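Local structure of endo-beta-1,4-mannanase (Alicyclobacillus acidocaldarius, 4CD8) at residues 217-220 / 221-225; 254-257 / 258-262; 263-266 / 267-271. The protein catalyses the hydrolysis of internal beta-1,4-mannosidic linkages in mannans, as a family GH113 glycoside hydrolase built on a TIM barrel. All coordinates share one frame; numbering follows the deposited sequence.

Contact 1. Residues 217-220 / 221-225; sequences REVA and EAHEK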
loop_
_atom_site.group_PDB
_atom_site.type_symbol
_atom_site.label_atom_id
_atom_site.label_comp_id
_atom_site.label_asym_id
_atom_site.label_seq_id
_atom_site.Cartn_x
_atom_site.Cartn_y
_atom_site.Cartn_z
ATOM N N ARG A 217 15.467 10.960 4.039
ATOM C CA ARG A 217 16.499 11.331 3.058
ATOM C C ARG A 217 17.722 10.454 3.227
ATOM O O ARG A 217 18.294 9.921 2.231
ATOM C CB ARG A 217 16.865 12.803 3.213
ATOM C CG ARG A 217 17.934 13.301 2.252
ATOM C CD ARG A 217 18.160 14.811 2.326
ATOM N NE ARG A 217 17.848 15.343 3.637
ATOM C CZ ARG A 217 16.883 16.214 3.921
ATOM N NH1 ARG A 217 16.089 16.731 2.992
ATOM N NH2 ARG A 217 16.723 16.588 5.177
ATOM N N GLU A 218 18.164 10.306 4.467
ATOM C CA GLU A 218 19.362 9.505 4.746
ATOM C C GLU A 218 19.242 8.055 4.335
ATOM O O GLU A 218 20.193 7.446 3.854
ATOM C CB GLU A 218 19.761 9.632 6.222
ATOM C CG GLU A 218 20.116 11.072 6.592
ATOM C CD GLU A 218 19.912 11.443 8.066
ATOM O OE1 GLU A 218 19.688 10.556 8.920
ATOM O OE2 GLU A 218 19.996 12.655 8.379
ATOM N N VAL A 219 18.063 7.481 4.519
ATOM C CA VAL A 219 17.829 6.102 4.113
ATOM C C VAL A 219 17.901 5.985 2.593
ATOM O O VAL A 219 18.593 5.096 2.059
ATOM C CB VAL A 219 16.446 5.612 4.606
ATOM C CG1 VAL A 219 16.060 4.292 3.922
ATOM C CG2 VAL A 219 16.450 5.421 6.120
ATOM N N ALA A 220 17.225 6.868 1.875
ATOM C CA ALA A 220 17.306 6.836 0.409
ATOM C C ALA A 220 18.751 6.985 -0.060
ATOM O O ALA A 220 19.233 6.226 -0.916
ATOM C CB ALA A 220 16.439 7.929 -0.176
ATOM N N GLU A 221 19.450 7.956 0.508
ATOM C CA GLU A 221 20.807 8.231 0.053
ATOM C C GLU A 221 21.760 7.098 0.449
ATOM O O GLU A 221 22.584 6.641 -0.379
ATOM C CB GLU A 221 21.191 9.611 0.562
ATOM C CG GLU A 221 20.367 10.676 -0.206
ATOM C CD GLU A 221 20.635 12.139 0.194
ATOM O OE1 GLU A 221 21.185 12.381 1.293
ATOM O OE2 GLU A 221 20.272 13.060 -0.597
ATOM N N ALA A 222 21.580 6.535 1.642
ATOM C CA ALA A 222 22.395 5.422 2.114
ATOM C C ALA A 222 22.299 4.205 1.225
ATOM O O ALA A 222 23.311 3.546 0.976
ATOM C CB ALA A 222 22.038 5.053 3.565
ATOM N N HIS A 223 21.085 3.900 0.767
ATOM C CA HIS A 223 20.829 2.721 -0.031
ATOM C C HIS A 223 20.888 2.993 -1.523
ATOM O O HIS A 223 20.742 2.070 -2.316
ATOM C CB HIS A 223 19.468 2.123 0.357
ATOM C CG HIS A 223 19.441 1.632 1.774
ATOM N ND1 HIS A 223 19.928 0.395 2.140
ATOM C CD2 HIS A 223 19.052 2.232 2.921
ATOM C CE1 HIS A 223 19.845 0.254 3.448
ATOM N NE2 HIS A 223 19.281 1.341 3.941
ATOM N N GLU A 224 21.056 4.259 -1.890
ATOM C CA GLU A 224 21.111 4.695 -3.308
ATOM C C GLU A 224 19.884 4.182 -4.071
ATOM O O GLU A 224 19.990 3.577 -5.131
ATOM C CB GLU A 224 22.434 4.262 -3.947
ATOM C CG GLU A 224 23.623 4.620 -3.073
ATOM C CD GLU A 224 24.951 4.539 -3.784
ATOM O OE1 GLU A 224 25.323 3.422 -4.189
ATOM O OE2 GLU A 224 25.628 5.582 -3.892
ATOM N N LYS A 225 18.715 4.361 -3.463
ATOM C CA LYS A 225 17.453 3.968 -4.059
ATOM C C LYS A 225 16.483 5.108 -3.826
ATOM O O LYS A 225 16.551 5.753 -2.764
ATOM C CB LYS A 225 16.797 2.778 -3.324
ATOM C CG LYS A 225 17.549 1.470 -3.303
ATOM C CD LYS A 225 17.184 0.637 -4.499
ATOM C CE LYS A 225 18.072 -0.577 -4.563
ATOM N NZ LYS A 225 18.023 -1.041 -5.931
#
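A Schellman motif ends helix 209-223, and R217, V219 and A220 meet E221, H223 and K225 across its last turn. E224 leaves the helix with positive phi (53°), which turns the chain back so that K225 N donates to A220 O at 3.2 Å. E224 N also binds E221 O, while H223 N closes the preceding turn on V219 O at 3.1 Å. The imidazole of H223 lies alongside that carbonyl: V219 O sits at the ring edge, 3.0 Å from CD2, and the CG1 methyl of V219 reaches the same carbon at 3.8 Å. A220 has a small side chain where the chain folds back, its CB 3.4 Å from K225 O. One turn earlier, R217 and E221 run side by side, pointing the same way, and the aliphatic stem of R217 lies against the carboxylate of E221, CG 3.5 Å from OE1. With CG anti to the backbone N (chi1 180°) the arginine chain passes the carboxylate and bends at chi3, leaving NE 5.0 Å from E221 OE1; its salt bridge is made by NH1 with E272. A leucine in place of R217 would probably leave E272 without its charged mate. K225 NZ in turn donates to V195 O, a reach that suits a long lysine. Within the beta-alpha-beta unit of strand 197-201, helix 209-223 and strand 227-232, V219, H223 and K225 pack on I198 of the first strand, H223 meets W192 edge-to-face, and R217 and A220 lie against W274 of a neighbouring loop.

Contact 2. Residues 254-257 / 258-262; sequences CLDE and QARFY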
loop_
_atom_site.group_PDB
_atom_site.type_symbol
_atom_site.label_atom_id
_atom_site.label_comp_id
_atom_site.label_asym_id
_atom_site.label_seq_id
_atom_site.Cartn_x
_atom_site.Cartn_y
_atom_site.Cartn_z
ATOM N N CYS A 254 -14.505 14.749 11.124
ATOM C CA CYS A 254 -13.842 16.039 11.113
ATOM C C CYS A 254 -13.057 16.128 9.810
ATOM O O CYS A 254 -11.919 15.632 9.725
ATOM C CB CYS A 254 -12.905 16.163 12.308
ATOM S SG CYS A 254 -12.151 17.802 12.410
ATOM N N LEU A 255 -13.668 16.756 8.819
ATOM C CA LEU A 255 -13.065 16.872 7.499
ATOM C C LEU A 255 -11.786 17.711 7.571
ATOM O O LEU A 255 -10.752 17.352 6.918
ATOM C CB LEU A 255 -14.093 17.442 6.497
ATOM C CG LEU A 255 -14.956 16.438 5.701
ATOM C CD1 LEU A 255 -15.654 15.376 6.568
ATOM C CD2 LEU A 255 -15.978 17.183 4.842
ATOM N N ASP A 256 -11.814 18.753 8.416
ATOM C CA ASP A 256 -10.684 19.675 8.522
ATOM C C ASP A 256 -9.423 18.982 9.061
ATOM O O ASP A 256 -8.313 19.377 8.716
ATOM C CB ASP A 256 -11.040 20.899 9.390
ATOM C CG ASP A 256 -12.053 21.834 8.721
ATOM O OD1 ASP A 256 -12.411 21.604 7.534
ATOM O OD2 ASP A 256 -12.462 22.785 9.387
ATOM N N GLU A 257 -9.591 17.964 9.906
ATOM C CA GLU A 257 -8.453 17.250 10.508
ATOM C C GLU A 257 -7.668 16.510 9.425
ATOM O O GLU A 257 -6.428 16.540 9.400
ATOM C CB GLU A 257 -8.945 16.264 11.582
ATOM C CG GLU A 257 -7.877 15.416 12.292
ATOM C CD GLU A 257 -6.959 16.181 13.240
ATOM O OE1 GLU A 257 -7.037 17.434 13.329
ATOM O OE2 GLU A 257 -6.130 15.489 13.919
ATOM N N GLN A 258 -8.401 15.844 8.535
ATOM C CA GLN A 258 -7.783 15.155 7.399
ATOM C C GLN A 258 -7.032 16.174 6.534
ATOM O O GLN A 258 -5.920 15.918 6.097
ATOM C CB GLN A 258 -8.848 14.451 6.581
ATOM C CG GLN A 258 -8.306 13.689 5.385
ATOM C CD GLN A 258 -9.435 13.060 4.591
ATOM O OE1 GLN A 258 -10.198 13.771 3.952
ATOM N NE2 GLN A 258 -9.546 11.725 4.630
ATOM N N ALA A 259 -7.634 17.348 6.298
ATOM C CA ALA A 259 -6.952 18.386 5.516
ATOM C C ALA A 259 -5.646 18.843 6.190
ATOM O O ALA A 259 -4.610 18.982 5.506
ATOM C CB ALA A 259 -7.868 19.577 5.271
ATOM N N ARG A 260 -5.694 19.044 7.515
ATOM C CA ARG A 260 -4.518 19.477 8.296
ATOM C C ARG A 260 -3.396 18.442 8.155
ATOM O O ARG A 260 -2.232 18.801 8.002
ATOM C CB ARG A 260 -4.840 19.715 9.787
ATOM C CG ARG A 260 -5.641 20.978 10.086
ATOM C CD ARG A 260 -5.888 21.178 11.589
ATOM N NE ARG A 260 -6.935 20.317 12.182
ATOM C CZ ARG A 260 -8.249 20.610 12.249
ATOM N NH1 ARG A 260 -8.742 21.735 11.716
ATOM N NH2 ARG A 260 -9.086 19.751 12.819
ATOM N N PHE A 261 -3.746 17.154 8.191
ATOM C CA PHE A 261 -2.728 16.116 7.969
ATOM C C PHE A 261 -2.067 16.285 6.603
ATOM O O PHE A 261 -0.833 16.268 6.516
ATOM C CB PHE A 261 -3.320 14.728 8.067
ATOM C CG PHE A 261 -2.361 13.653 7.688
ATOM C CD1 PHE A 261 -1.488 13.136 8.622
ATOM C CD2 PHE A 261 -2.304 13.182 6.376
ATOM C CE1 PHE A 261 -0.577 12.148 8.265
ATOM C CE2 PHE A 261 -1.387 12.211 6.010
ATOM C CZ PHE A 261 -0.523 11.675 6.955
ATOM N N TYR A 262 -2.873 16.420 5.546
ATOM C CA TYR A 262 -2.303 16.539 4.167
ATOM C C TYR A 262 -1.469 17.814 4.039
ATOM O O TYR A 262 -0.353 17.789 3.493
ATOM C CB TYR A 262 -3.414 16.475 3.102
ATOM C CG TYR A 262 -3.783 15.040 2.736
ATOM C CD1 TYR A 262 -3.067 14.335 1.757
ATOM C CD2 TYR A 262 -4.804 14.375 3.388
ATOM C CE1 TYR A 262 -3.389 13.037 1.437
ATOM C CE2 TYR A 262 -5.139 13.074 3.092
ATOM C CZ TYR A 262 -4.426 12.394 2.124
ATOM O OH TYR A 262 -4.750 11.110 1.825
HETATM O O HOH W 1 -10.503 16.582 4.282
#
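E257 and R260 form a salt bridge between residues three apart. A single carboxylate oxygen, E257 OE1, receives both NE and NH2 of R260, each at 3.1 Å. The grip is side-on and in the guanidinium plane, but carboxylate and guanidinium are turned 60° apart, and NH2 comes to the anti lone pair of the oxygen. E257 bends at chi2 (70°), which brings its carboxylate back toward the arginine, and R260 bends at chi3 to meet it. The other oxygen, OE2, accepts from the backbone of G241, so the glutamate ties its helix to a loop as well as to R260.

The arginine has further contacts. D256 O lies over one face of the guanidinium, 3.7 Å above its centre; NH1 comes within 3.4 Å of D256 CB, and C254 SG approaches NH2 at 3.7 Å. D256 OD2 is farther from NH1, at 4.5 Å, where its opposite charge probably adds a weak attraction.

All this happens in the first turns of helix 255-268, one of the helices packed around the TIM barrel, with C254 at its N-cap. Acidic D256 and E257 suit this end, where their charge probably interacts favourably with the helix dipole.

Backbone bonds run from A259 N to L255 O, R260 N to D256 O and F261 N to E257 O. L255 O has a further partner in a water that donates to it and to Q258 OE1, at 2.8 Å in each case. An extended glutamine, CG anti to the backbone N (chi1 -179°), suits this buried place: its OE1 takes the water while NE2 donates to C234 O. F261, also buried, turns its ring to that of W209 with the planes about 70° apart.

Contact 3. Residues 263-266 / 267-271; sequences EAMF and AAMPD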
loop_
_atom_site.group_PDB
_atom_site.type_symbol
_atom_site.label_atom_id
_atom_site.label_comp_id
_atom_site.label_asym_id
_atom_site.label_seq_id
_atom_site.Cartn_x
_atom_site.Cartn_y
_atom_site.Cartn_z
ATOM N N GLU A 263 -1.962 18.927 4.585
ATOM C CA GLU A 263 -1.167 20.176 4.582
ATOM C C GLU A 263 0.201 19.975 5.251
ATOM O O GLU A 263 1.257 20.371 4.674
ATOM C CB GLU A 263 -1.946 21.334 5.214
ATOM C CG GLU A 263 -3.150 21.752 4.387
ATOM C CD GLU A 263 -2.825 22.617 3.164
ATOM O OE1 GLU A 263 -1.662 22.691 2.730
ATOM O OE2 GLU A 263 -3.765 23.230 2.614
ATOM N N ALA A 264 0.213 19.308 6.405
ATOM C CA ALA A 264 1.466 19.110 7.146
ATOM C C ALA A 264 2.452 18.233 6.388
ATOM O O ALA A 264 3.657 18.507 6.368
ATOM C CB ALA A 264 1.205 18.525 8.528
ATOM N N MET A 265 1.929 17.174 5.786
ATOM C CA MET A 265 2.739 16.273 5.001
ATOM C C MET A 265 3.346 16.994 3.795
ATOM O O MET A 265 4.572 16.948 3.607
ATOM C CB MET A 265 1.908 15.077 4.553
ATOM C CG MET A 265 2.667 14.211 3.572
ATOM S SD MET A 265 1.686 12.814 3.080
ATOM C CE MET A 265 0.580 13.559 1.898
ATOM N N PHE A 266 2.519 17.658 2.993
ATOM C CA PHE A 266 3.030 18.392 1.827
ATOM C C PHE A 266 3.987 19.494 2.231
ATOM O O PHE A 266 5.028 19.670 1.564
ATOM C CB PHE A 266 1.906 18.944 0.964
ATOM C CG PHE A 266 1.070 17.871 0.281
ATOM C CD1 PHE A 266 1.663 16.848 -0.443
ATOM C CD2 PHE A 266 -0.302 17.900 0.355
ATOM C CE1 PHE A 266 0.886 15.887 -1.093
ATOM C CE2 PHE A 266 -1.072 16.951 -0.282
ATOM C CZ PHE A 266 -0.484 15.937 -0.996
ATOM N N ALA A 267 3.730 20.181 3.345
ATOM C CA ALA A 267 4.649 21.252 3.771
ATOM C C ALA A 267 6.007 20.688 4.148
ATOM O O ALA A 267 7.057 21.324 3.895
ATOM C CB ALA A 267 4.077 22.040 4.949
ATOM N N ALA A 268 5.993 19.503 4.760
ATOM C CA ALA A 268 7.228 18.872 5.252
ATOM C C ALA A 268 8.145 18.274 4.156
ATOM O O ALA A 268 9.378 18.357 4.271
ATOM C CB ALA A 268 6.894 17.820 6.294
ATOM N N MET A 269 7.562 17.698 3.102
ATOM C CA MET A 269 8.339 16.913 2.144
ATOM C C MET A 269 9.027 17.837 1.162
ATOM O O MET A 269 8.386 18.665 0.561
ATOM C CB MET A 269 7.451 15.912 1.379
ATOM C CG MET A 269 6.887 14.778 2.227
ATOM S SD MET A 269 8.116 13.908 3.222
ATOM C CE MET A 269 9.096 13.084 1.956
ATOM N N PRO A 270 10.353 17.696 1.002
ATOM C CA PRO A 270 11.056 18.617 0.115
ATOM C C PRO A 270 10.947 18.213 -1.355
ATOM O O PRO A 270 10.519 17.100 -1.659
ATOM C CB PRO A 270 12.497 18.510 0.597
ATOM C CG PRO A 270 12.627 17.106 1.066
ATOM C CD PRO A 270 11.281 16.757 1.652
ATOM N N ASP A 271 11.323 19.125 -2.254
ATOM C CA ASP A 271 11.334 18.807 -3.662
ATOM C C ASP A 271 12.759 18.376 -3.993
ATOM O O ASP A 271 13.554 19.157 -4.494
ATOM C CB ASP A 271 10.887 20.020 -4.487
ATOM C CG ASP A 271 10.883 19.747 -5.979
ATOM O OD1 ASP A 271 10.959 18.558 -6.373
ATOM O OD2 ASP A 271 10.820 20.689 -6.731
#
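M265 and M269 lie one turn apart at the end of helix 255-268, where their side chains meet near the CG atoms while their ends diverge. These two CG atoms are 4.5 Å apart, a loose apolar contact; M269 CG comes closer to the carbonyl behind it, 3.5 Å from M265 O. That oxygen also takes the hydrogen bond of M269 N at 3.1 Å, met nearly head-on with a C=O...N angle of 164°, and a weak bond from A268 N.

The turns before it are regular: A267 N donates to E263 O at 2.8 Å and A268 N to A264 O at 3.0 Å. The methyl groups of A267 and A268 rest on these acceptors, each CB 3.3 Å from the oxygen that its own NH binds. Alanine favours helix at both positions, and at A268 its small size also suits the packing against W209. M269 is the first residue to leave helical geometry, and P270, which has no amide hydrogen to give, follows it into the loop.

What positions the side chains lies farther out. M265 carries CG anti to the backbone N (chi1 172°) and curls at chi3, which brings its terminal methyl CE 3.8 Å over one face of the F266 ring, offset toward the rim. F266 in turn meets Y278 edge-to-face and packs on V309, V310 and A313 of helix 305-317. M265 and M269 both reach W209 of helix 209-223 and Y278 of strand 275-283, and on strand 227-232 they touch V232 and F229 respectively.

Backbone hydrogen bonds thus hold the turns together, while the surroundings of the side chains are mainly apolar: flexible methionines fit themselves against barrel strands and W209 of the preceding helix 209-223.

Overall arrangement
The three contacts follow one another along the chain, on two helices packed around the TIM barrel. Contact 1 ends helix 209-223, which leads into strand 227-232; contacts 2 and 3 are the beginning and end of helix 255-268, which precedes strand 275-283. Contacts 2 and 3 adjoin in sequence, their centres about 14 Å apart. Contact 1 lies about 19 Å from contact 3 between centres, yet touches it where R217 NH1 packs on P270 CG. Contacts 1 and 2 stay about 16 Å apart at their nearest atoms. All belong to the barrel's outer layer, joining helices to strands at a distance from the bound inhibitor: about 10 Å from the F261 side chain in contact 2, about 13 Å from that of M265 in contact 3.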